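Local coordinates for SPbeta prophage-derived uncharacterized protein YorR (Bacillus subtilis, PDB 3KB2) that is of unknown function but binds a guanine nucleotide with magnesium in a P-loop fold and may be a dTMP kinase-like nucleotide kinase, at residues C12-E24 against T148-I161. Numbering follows the deposited sequence.
Sequences CFKSTVAAKLSKE and TGQWSSDEIAKDII. With MG (magnesium ion), chain D; G3D (guanosine-3'-monophosphate-5'-diphosphate), chain C.
The nucleotide site of this P-loop fold of the nucleotide-kinase type lies where the Walker A turn and helix 14-24 meet the loop and helix that follow the edge strand 143-147. The sequence Gly-Pro-Asp-Cys-Cys-Phe-Lys-Ser matches the Walker A (P-loop) pattern except that Phe13 takes the place of the glycine before the lysine. Phe13 carries the guanine over one ring face, with G3D C5 3.5 Å above the plane and displaced from the ring centre. The edge of the ring meets Trp151 O, and CD2 packs on Thr148 CB at 3.6 Å. Chi1 of -49° puts CG beside the backbone N, which sets the ring between the base and Thr148. Thr148 OG1 is bonded to His102 O. Residues 148-161 hold the base: Ser153 N donates to G3D O6 (3.1 Å, 155°), and Ser153 OG lies near N7. A capping box, Glu155 N to Ser152 OG and Ser152 N to Glu155 OE2, fixes the start of this helix. On the phosphate side, Lys14 N and NZ and Cys12 N converge on G3D O2B, and Thr16 grips O1A through both N and OG1. Ser15 OG binds the magnesium ion, which G3D O3B and four waters complete to six ligands.

Beyond the site the two helices cross at -50°, with axes 9.1 Å apart at closest approach. Val17 CG2 rests on Ile156 CG2, and their side chains lie crosswise to each other. Both also touch Leu101 of strand 96-102. Farther along, Leu21 pushes CD2 among Ala157, Ile160 and Ile161. Lys20 lays its CB on Ala157 CB at the outer margin. At the far end, the Glu24 CG methylene touches the Ile161 CD1 methyl at 3.6 Å.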
loop_
_atom_site.group_PDB
_atom_site.type_symbol
_atom_site.label_atom_id
_atom_site.label_comp_id
_atom_site.label_asym_id
_atom_site.label_seq_id
_atom_site.Cartn_x
_atom_site.Cartn_y
_atom_site.Cartn_z
ATOM N N CYS A 12 3.788 10.403 -10.602
ATOM C CA CYS A 12 4.834 11.167 -11.255
ATOM C C CYS A 12 4.638 11.174 -12.764
ATOM O O CYS A 12 5.602 11.230 -13.523
ATOM C CB CYS A 12 6.216 10.622 -10.879
ATOM S SG CYS A 12 6.701 10.986 -9.162
ATOM N N PHE A 13 3.378 11.112 -13.181
ATOM C CA PHE A 13 3.006 11.158 -14.584
ATOM C C PHE A 13 3.434 9.964 -15.437
ATOM O O PHE A 13 3.303 10.005 -16.658
ATOM C CB PHE A 13 3.549 12.452 -15.223
ATOM C CG PHE A 13 3.241 13.724 -14.441
ATOM C CD1 PHE A 13 2.207 13.767 -13.509
ATOM C CD2 PHE A 13 3.952 14.901 -14.691
ATOM C CE1 PHE A 13 1.887 14.959 -12.846
ATOM C CE2 PHE A 13 3.628 16.092 -14.028
ATOM C CZ PHE A 13 2.601 16.119 -13.113
ATOM N N LYS A 14 3.923 8.897 -14.814
ATOM C CA LYS A 14 4.377 7.740 -15.585
ATOM C C LYS A 14 3.367 7.212 -16.598
ATOM O O LYS A 14 3.670 7.116 -17.785
ATOM C CB LYS A 14 4.829 6.614 -14.644
ATOM C CG LYS A 14 5.993 7.035 -13.750
ATOM C CD LYS A 14 6.713 5.849 -13.125
ATOM C CE LYS A 14 5.746 4.913 -12.426
ATOM N NZ LYS A 14 4.912 5.658 -11.480
ATOM N N SER A 15 2.164 6.886 -16.136
ATOM C CA SER A 15 1.133 6.346 -17.016
ATOM C C SER A 15 0.607 7.331 -18.049
ATOM O O SER A 15 0.226 6.946 -19.158
ATOM C CB SER A 15 -0.007 5.802 -16.173
ATOM O OG SER A 15 0.461 4.663 -15.472
ATOM N N THR A 16 0.585 8.605 -17.671
ATOM C CA THR A 16 0.138 9.681 -18.550
ATOM C C THR A 16 1.187 9.801 -19.655
ATOM O O THR A 16 0.858 9.785 -20.840
ATOM C CB THR A 16 0.048 11.013 -17.775
ATOM O OG1 THR A 16 -0.850 10.844 -16.675
ATOM C CG2 THR A 16 -0.471 12.142 -18.667
ATOM N N VAL A 17 2.455 9.913 -19.263
ATOM C CA VAL A 17 3.521 10.025 -20.251
ATOM C C VAL A 17 3.445 8.844 -21.201
ATOM O O VAL A 17 3.504 9.011 -22.415
ATOM C CB VAL A 17 4.915 10.063 -19.589
ATOM C CG1 VAL A 17 6.000 9.882 -20.641
ATOM C CG2 VAL A 17 5.101 11.391 -18.896
ATOM N N ALA A 18 3.297 7.653 -20.635
ATOM C CA ALA A 18 3.211 6.427 -21.415
ATOM C C ALA A 18 2.112 6.512 -22.480
ATOM O O ALA A 18 2.307 6.118 -23.637
ATOM C CB ALA A 18 2.949 5.254 -20.484
ATOM N N ALA A 19 0.952 7.024 -22.080
ATOM C CA ALA A 19 -0.181 7.157 -22.988
ATOM C C ALA A 19 0.099 8.159 -24.104
ATOM O O ALA A 19 -0.302 7.955 -25.247
ATOM C CB ALA A 19 -1.425 7.588 -22.202
ATOM N N LYS A 20 0.779 9.252 -23.757
ATOM C CA LYS A 20 1.107 10.296 -24.723
ATOM C C LYS A 20 2.196 9.817 -25.697
ATOM O O LYS A 20 2.154 10.126 -26.895
ATOM C CB LYS A 20 1.563 11.567 -23.984
ATOM C CG LYS A 20 0.477 12.244 -23.124
ATOM C CD LYS A 20 1.049 13.409 -22.314
ATOM C CE LYS A 20 -0.014 14.442 -21.910
ATOM N NZ LYS A 20 -1.182 13.848 -21.225
ATOM N N LEU A 21 3.165 9.061 -25.186
ATOM C CA LEU A 21 4.240 8.544 -26.024
ATOM C C LEU A 21 3.676 7.487 -26.964
ATOM O O LEU A 21 4.066 7.403 -28.125
ATOM C CB LEU A 21 5.351 7.933 -25.160
ATOM C CG LEU A 21 6.164 8.899 -24.280
ATOM C CD1 LEU A 21 7.097 8.105 -23.366
ATOM C CD2 LEU A 21 6.956 9.861 -25.157
ATOM N N SER A 22 2.738 6.698 -26.457
ATOM C CA SER A 22 2.123 5.635 -27.242
ATOM C C SER A 22 1.272 6.163 -28.394
ATOM O O SER A 22 1.238 5.575 -29.477
ATOM C CB SER A 22 1.264 4.757 -26.335
ATOM O OG SER A 22 0.640 3.726 -27.077
ATOM N N LYS A 23 0.574 7.265 -28.153
ATOM C CA LYS A 23 -0.268 7.871 -29.175
ATOM C C LYS A 23 0.620 8.339 -30.324
ATOM O O LYS A 23 0.313 8.097 -31.491
ATOM C CB LYS A 23 -1.030 9.051 -28.582
ATOM C CG LYS A 23 -2.041 9.691 -29.506
ATOM C CD LYS A 23 -2.724 10.855 -28.791
ATOM C CE LYS A 23 -3.758 11.556 -29.681
ATOM N NZ LYS A 23 -4.353 12.753 -29.019
ATOM N N GLU A 24 1.728 8.995 -29.986
ATOM C CA GLU A 24 2.664 9.495 -30.988
ATOM C C GLU A 24 3.488 8.396 -31.638
ATOM O O GLU A 24 3.364 8.150 -32.829
ATOM C CB GLU A 24 3.611 10.532 -30.373
ATOM C CG GLU A 24 4.806 10.920 -31.274
ATOM C CD GLU A 24 4.469 11.951 -32.355
ATOM O OE1 GLU A 24 5.362 12.253 -33.191
ATOM O OE2 GLU A 24 3.324 12.468 -32.361
ATOM N N THR A 148 8.902 15.980 -12.208
ATOM C CA THR A 148 7.503 16.206 -12.568
ATOM C C THR A 148 6.883 17.370 -11.797
ATOM O O THR A 148 5.736 17.750 -12.029
ATOM C CB THR A 148 6.675 14.921 -12.347
ATOM O OG1 THR A 148 6.601 14.636 -10.951
ATOM C CG2 THR A 148 7.328 13.746 -13.047
ATOM N N GLY A 149 7.652 17.932 -10.877
ATOM C CA GLY A 149 7.169 19.055 -10.107
ATOM C C GLY A 149 7.300 20.339 -10.902
ATOM O O GLY A 149 6.661 21.337 -10.572
ATOM N N GLN A 150 8.112 20.311 -11.959
ATOM C CA GLN A 150 8.331 21.484 -12.797
ATOM C C GLN A 150 8.231 21.185 -14.288
ATOM O O GLN A 150 8.341 22.083 -15.120
ATOM C CB GLN A 150 9.698 22.075 -12.491
ATOM C CG GLN A 150 9.962 22.164 -11.001
ATOM C CD GLN A 150 11.097 23.105 -10.658
ATOM O OE1 GLN A 150 12.206 22.992 -11.195
ATOM N NE2 GLN A 150 10.831 24.039 -9.747
ATOM N N TRP A 151 8.022 19.915 -14.618
ATOM C CA TRP A 151 7.898 19.477 -16.000
ATOM C C TRP A 151 6.566 18.763 -16.190
ATOM O O TRP A 151 6.259 17.828 -15.449
ATOM C CB TRP A 151 9.034 18.522 -16.322
ATOM C CG TRP A 151 10.079 19.104 -17.165
ATOM C CD1 TRP A 151 10.099 19.153 -18.527
ATOM C CD2 TRP A 151 11.274 19.746 -16.720
ATOM N NE1 TRP A 151 11.237 19.784 -18.964
ATOM C CE2 TRP A 151 11.977 20.159 -17.873
ATOM C CE3 TRP A 151 11.822 20.008 -15.461
ATOM C CZ2 TRP A 151 13.197 20.830 -17.806
ATOM C CZ3 TRP A 151 13.042 20.678 -15.389
ATOM C CH2 TRP A 151 13.717 21.080 -16.560
ATOM N N SER A 152 5.780 19.183 -17.180
ATOM C CA SER A 152 4.468 18.555 -17.439
ATOM C C SER A 152 4.604 17.291 -18.295
ATOM O O SER A 152 5.601 17.118 -18.987
ATOM C CB SER A 152 3.545 19.538 -18.159
ATOM O OG SER A 152 3.950 19.706 -19.505
ATOM N N SER A 153 3.601 16.414 -18.269
ATOM C CA SER A 153 3.677 15.185 -19.057
ATOM C C SER A 153 3.807 15.476 -20.550
ATOM O O SER A 153 4.368 14.677 -21.291
ATOM C CB SER A 153 2.470 14.270 -18.790
ATOM O OG SER A 153 1.237 14.932 -18.980
ATOM N N ASP A 154 3.290 16.616 -20.997
ATOM C CA ASP A 154 3.416 16.975 -22.405
ATOM C C ASP A 154 4.878 17.268 -22.712
ATOM O O ASP A 154 5.450 16.717 -23.647
ATOM C CB ASP A 154 2.594 18.222 -22.733
ATOM C CG ASP A 154 1.198 17.894 -23.203
ATOM O OD1 ASP A 154 0.479 18.825 -23.627
ATOM O OD2 ASP A 154 0.821 16.707 -23.148
ATOM N N GLU A 155 5.471 18.149 -21.917
ATOM C CA GLU A 155 6.863 18.534 -22.092
ATOM C C GLU A 155 7.800 17.336 -21.986
ATOM O O GLU A 155 8.787 17.245 -22.720
ATOM C CB GLU A 155 7.245 19.607 -21.062
ATOM C CG GLU A 155 6.681 20.998 -21.380
ATOM C CD GLU A 155 6.772 21.979 -20.209
ATOM O OE1 GLU A 155 6.522 23.186 -20.431
ATOM O OE2 GLU A 155 7.076 21.548 -19.075
ATOM N N ILE A 156 7.486 16.412 -21.085
ATOM C CA ILE A 156 8.311 15.228 -20.916
ATOM C C ILE A 156 8.198 14.330 -22.155
ATOM O O ILE A 156 9.214 13.969 -22.757
ATOM C CB ILE A 156 7.926 14.497 -19.596
ATOM C CG1 ILE A 156 8.449 15.330 -18.415
ATOM C CG2 ILE A 156 8.517 13.078 -19.546
ATOM C CD1 ILE A 156 8.092 14.797 -17.052
ATOM N N ALA A 157 6.974 14.003 -22.558
ATOM C CA ALA A 157 6.779 13.168 -23.738
ATOM C C ALA A 157 7.480 13.781 -24.955
ATOM O O ALA A 157 8.116 13.070 -25.732
ATOM C CB ALA A 157 5.298 12.983 -24.011
ATOM N N LYS A 158 7.376 15.095 -25.117
ATOM C CA LYS A 158 8.036 15.769 -26.231
ATOM C C LYS A 158 9.548 15.552 -26.147
ATOM O O LYS A 158 10.183 15.251 -27.154
ATOM C CB LYS A 158 7.692 17.262 -26.206
ATOM C CG LYS A 158 8.548 18.143 -27.100
ATOM C CD LYS A 158 8.063 19.599 -27.041
ATOM C CE LYS A 158 8.864 20.492 -27.981
ATOM N NZ LYS A 158 8.821 19.964 -29.383
ATOM N N ASP A 159 10.127 15.682 -24.952
ATOM C CA ASP A 159 11.570 15.467 -24.791
ATOM C C ASP A 159 11.964 14.046 -25.160
ATOM O O ASP A 159 12.964 13.832 -25.835
ATOM C CB ASP A 159 12.019 15.728 -23.355
ATOM C CG ASP A 159 12.469 17.161 -23.132
ATOM O OD1 ASP A 159 12.395 17.974 -24.081
ATOM O OD2 ASP A 159 12.901 17.471 -22.004
ATOM N N ILE A 160 11.179 13.077 -24.701
ATOM C CA ILE A 160 11.458 11.680 -24.985
ATOM C C ILE A 160 11.274 11.377 -26.469
ATOM O O ILE A 160 12.029 10.594 -27.051
ATOM C CB ILE A 160 10.553 10.762 -24.129
ATOM C CG1 ILE A 160 10.966 10.875 -22.651
ATOM C CG2 ILE A 160 10.636 9.323 -24.628
ATOM C CD1 ILE A 160 10.054 10.134 -21.680
ATOM N N ILE A 161 10.278 12.001 -27.088
ATOM C CA ILE A 161 10.030 11.789 -28.514
ATOM C C ILE A 161 11.243 12.292 -29.283
ATOM O O ILE A 161 11.689 11.678 -30.259
ATOM C CB ILE A 161 8.766 12.544 -28.970
ATOM C CG1 ILE A 161 7.537 11.878 -28.344
ATOM C CG2 ILE A 161 8.668 12.534 -30.510
ATOM C CD1 ILE A 161 6.268 12.636 -28.524
HETATM MG MG MG D . 0.560 4.372 -13.179
HETATM P PB G3D C . 1.546 7.611 -12.139
HETATM O O1B G3D C . 1.291 7.019 -10.751
HETATM O O2B G3D C . 2.931 7.948 -12.481
HETATM O O3B G3D C . 0.936 6.561 -13.264
HETATM P PA G3D C . -0.271 9.251 -13.634
HETATM O O3A G3D C . 0.637 8.855 -12.368
HETATM O O1A G3D C . 0.510 9.360 -14.856
HETATM O O2A G3D C . -1.482 8.305 -13.609
HETATM O "O5'" G3D C . -0.699 10.807 -13.240
HETATM C "C5'" G3D C . -1.086 10.892 -11.807
HETATM C "C4'" G3D C . -2.002 12.203 -11.954
HETATM O "O4'" G3D C . -1.303 13.408 -12.306
HETATM C "C3'" G3D C . -3.140 12.169 -12.832
HETATM O "O3'" G3D C . -4.292 12.721 -12.246
HETATM C "C2'" G3D C . -2.757 12.784 -14.210
HETATM O "O2'" G3D C . -3.781 13.341 -14.822
HETATM C "C1'" G3D C . -1.899 14.053 -13.437
HETATM N N9 G3D C . -1.027 14.702 -14.486
HETATM C C8 G3D C . -0.566 14.041 -15.616
HETATM N N7 G3D C . 0.135 15.064 -16.154
HETATM C C5 G3D C . 0.003 16.298 -15.513
HETATM C C6 G3D C . 0.528 17.397 -15.829
HETATM O O6 G3D C . 1.310 17.887 -16.700
HETATM N N1 G3D C . 0.222 18.435 -14.784
HETATM C C2 G3D C . -0.520 18.028 -13.818
HETATM N N2 G3D C . -0.747 19.057 -12.753
HETATM N N3 G3D C . -0.995 16.850 -13.447
HETATM C C4 G3D C . -0.707 16.022 -14.447
HETATM P P1 G3D C . -5.508 12.135 -12.114
HETATM O O4P G3D C . -6.365 12.457 -13.214
HETATM O O5P G3D C . -6.067 12.881 -10.804
HETATM O O6P G3D C . -5.581 10.692 -11.606
HETATM O O HOH W 1 -1.338 5.755 -13.394
HETATM O O HOH W 2 2.716 3.690 -13.328
HETATM O O HOH W 3 -0.841 2.560 -13.052
HETATM O O HOH W 4 0.868 4.382 -10.947
#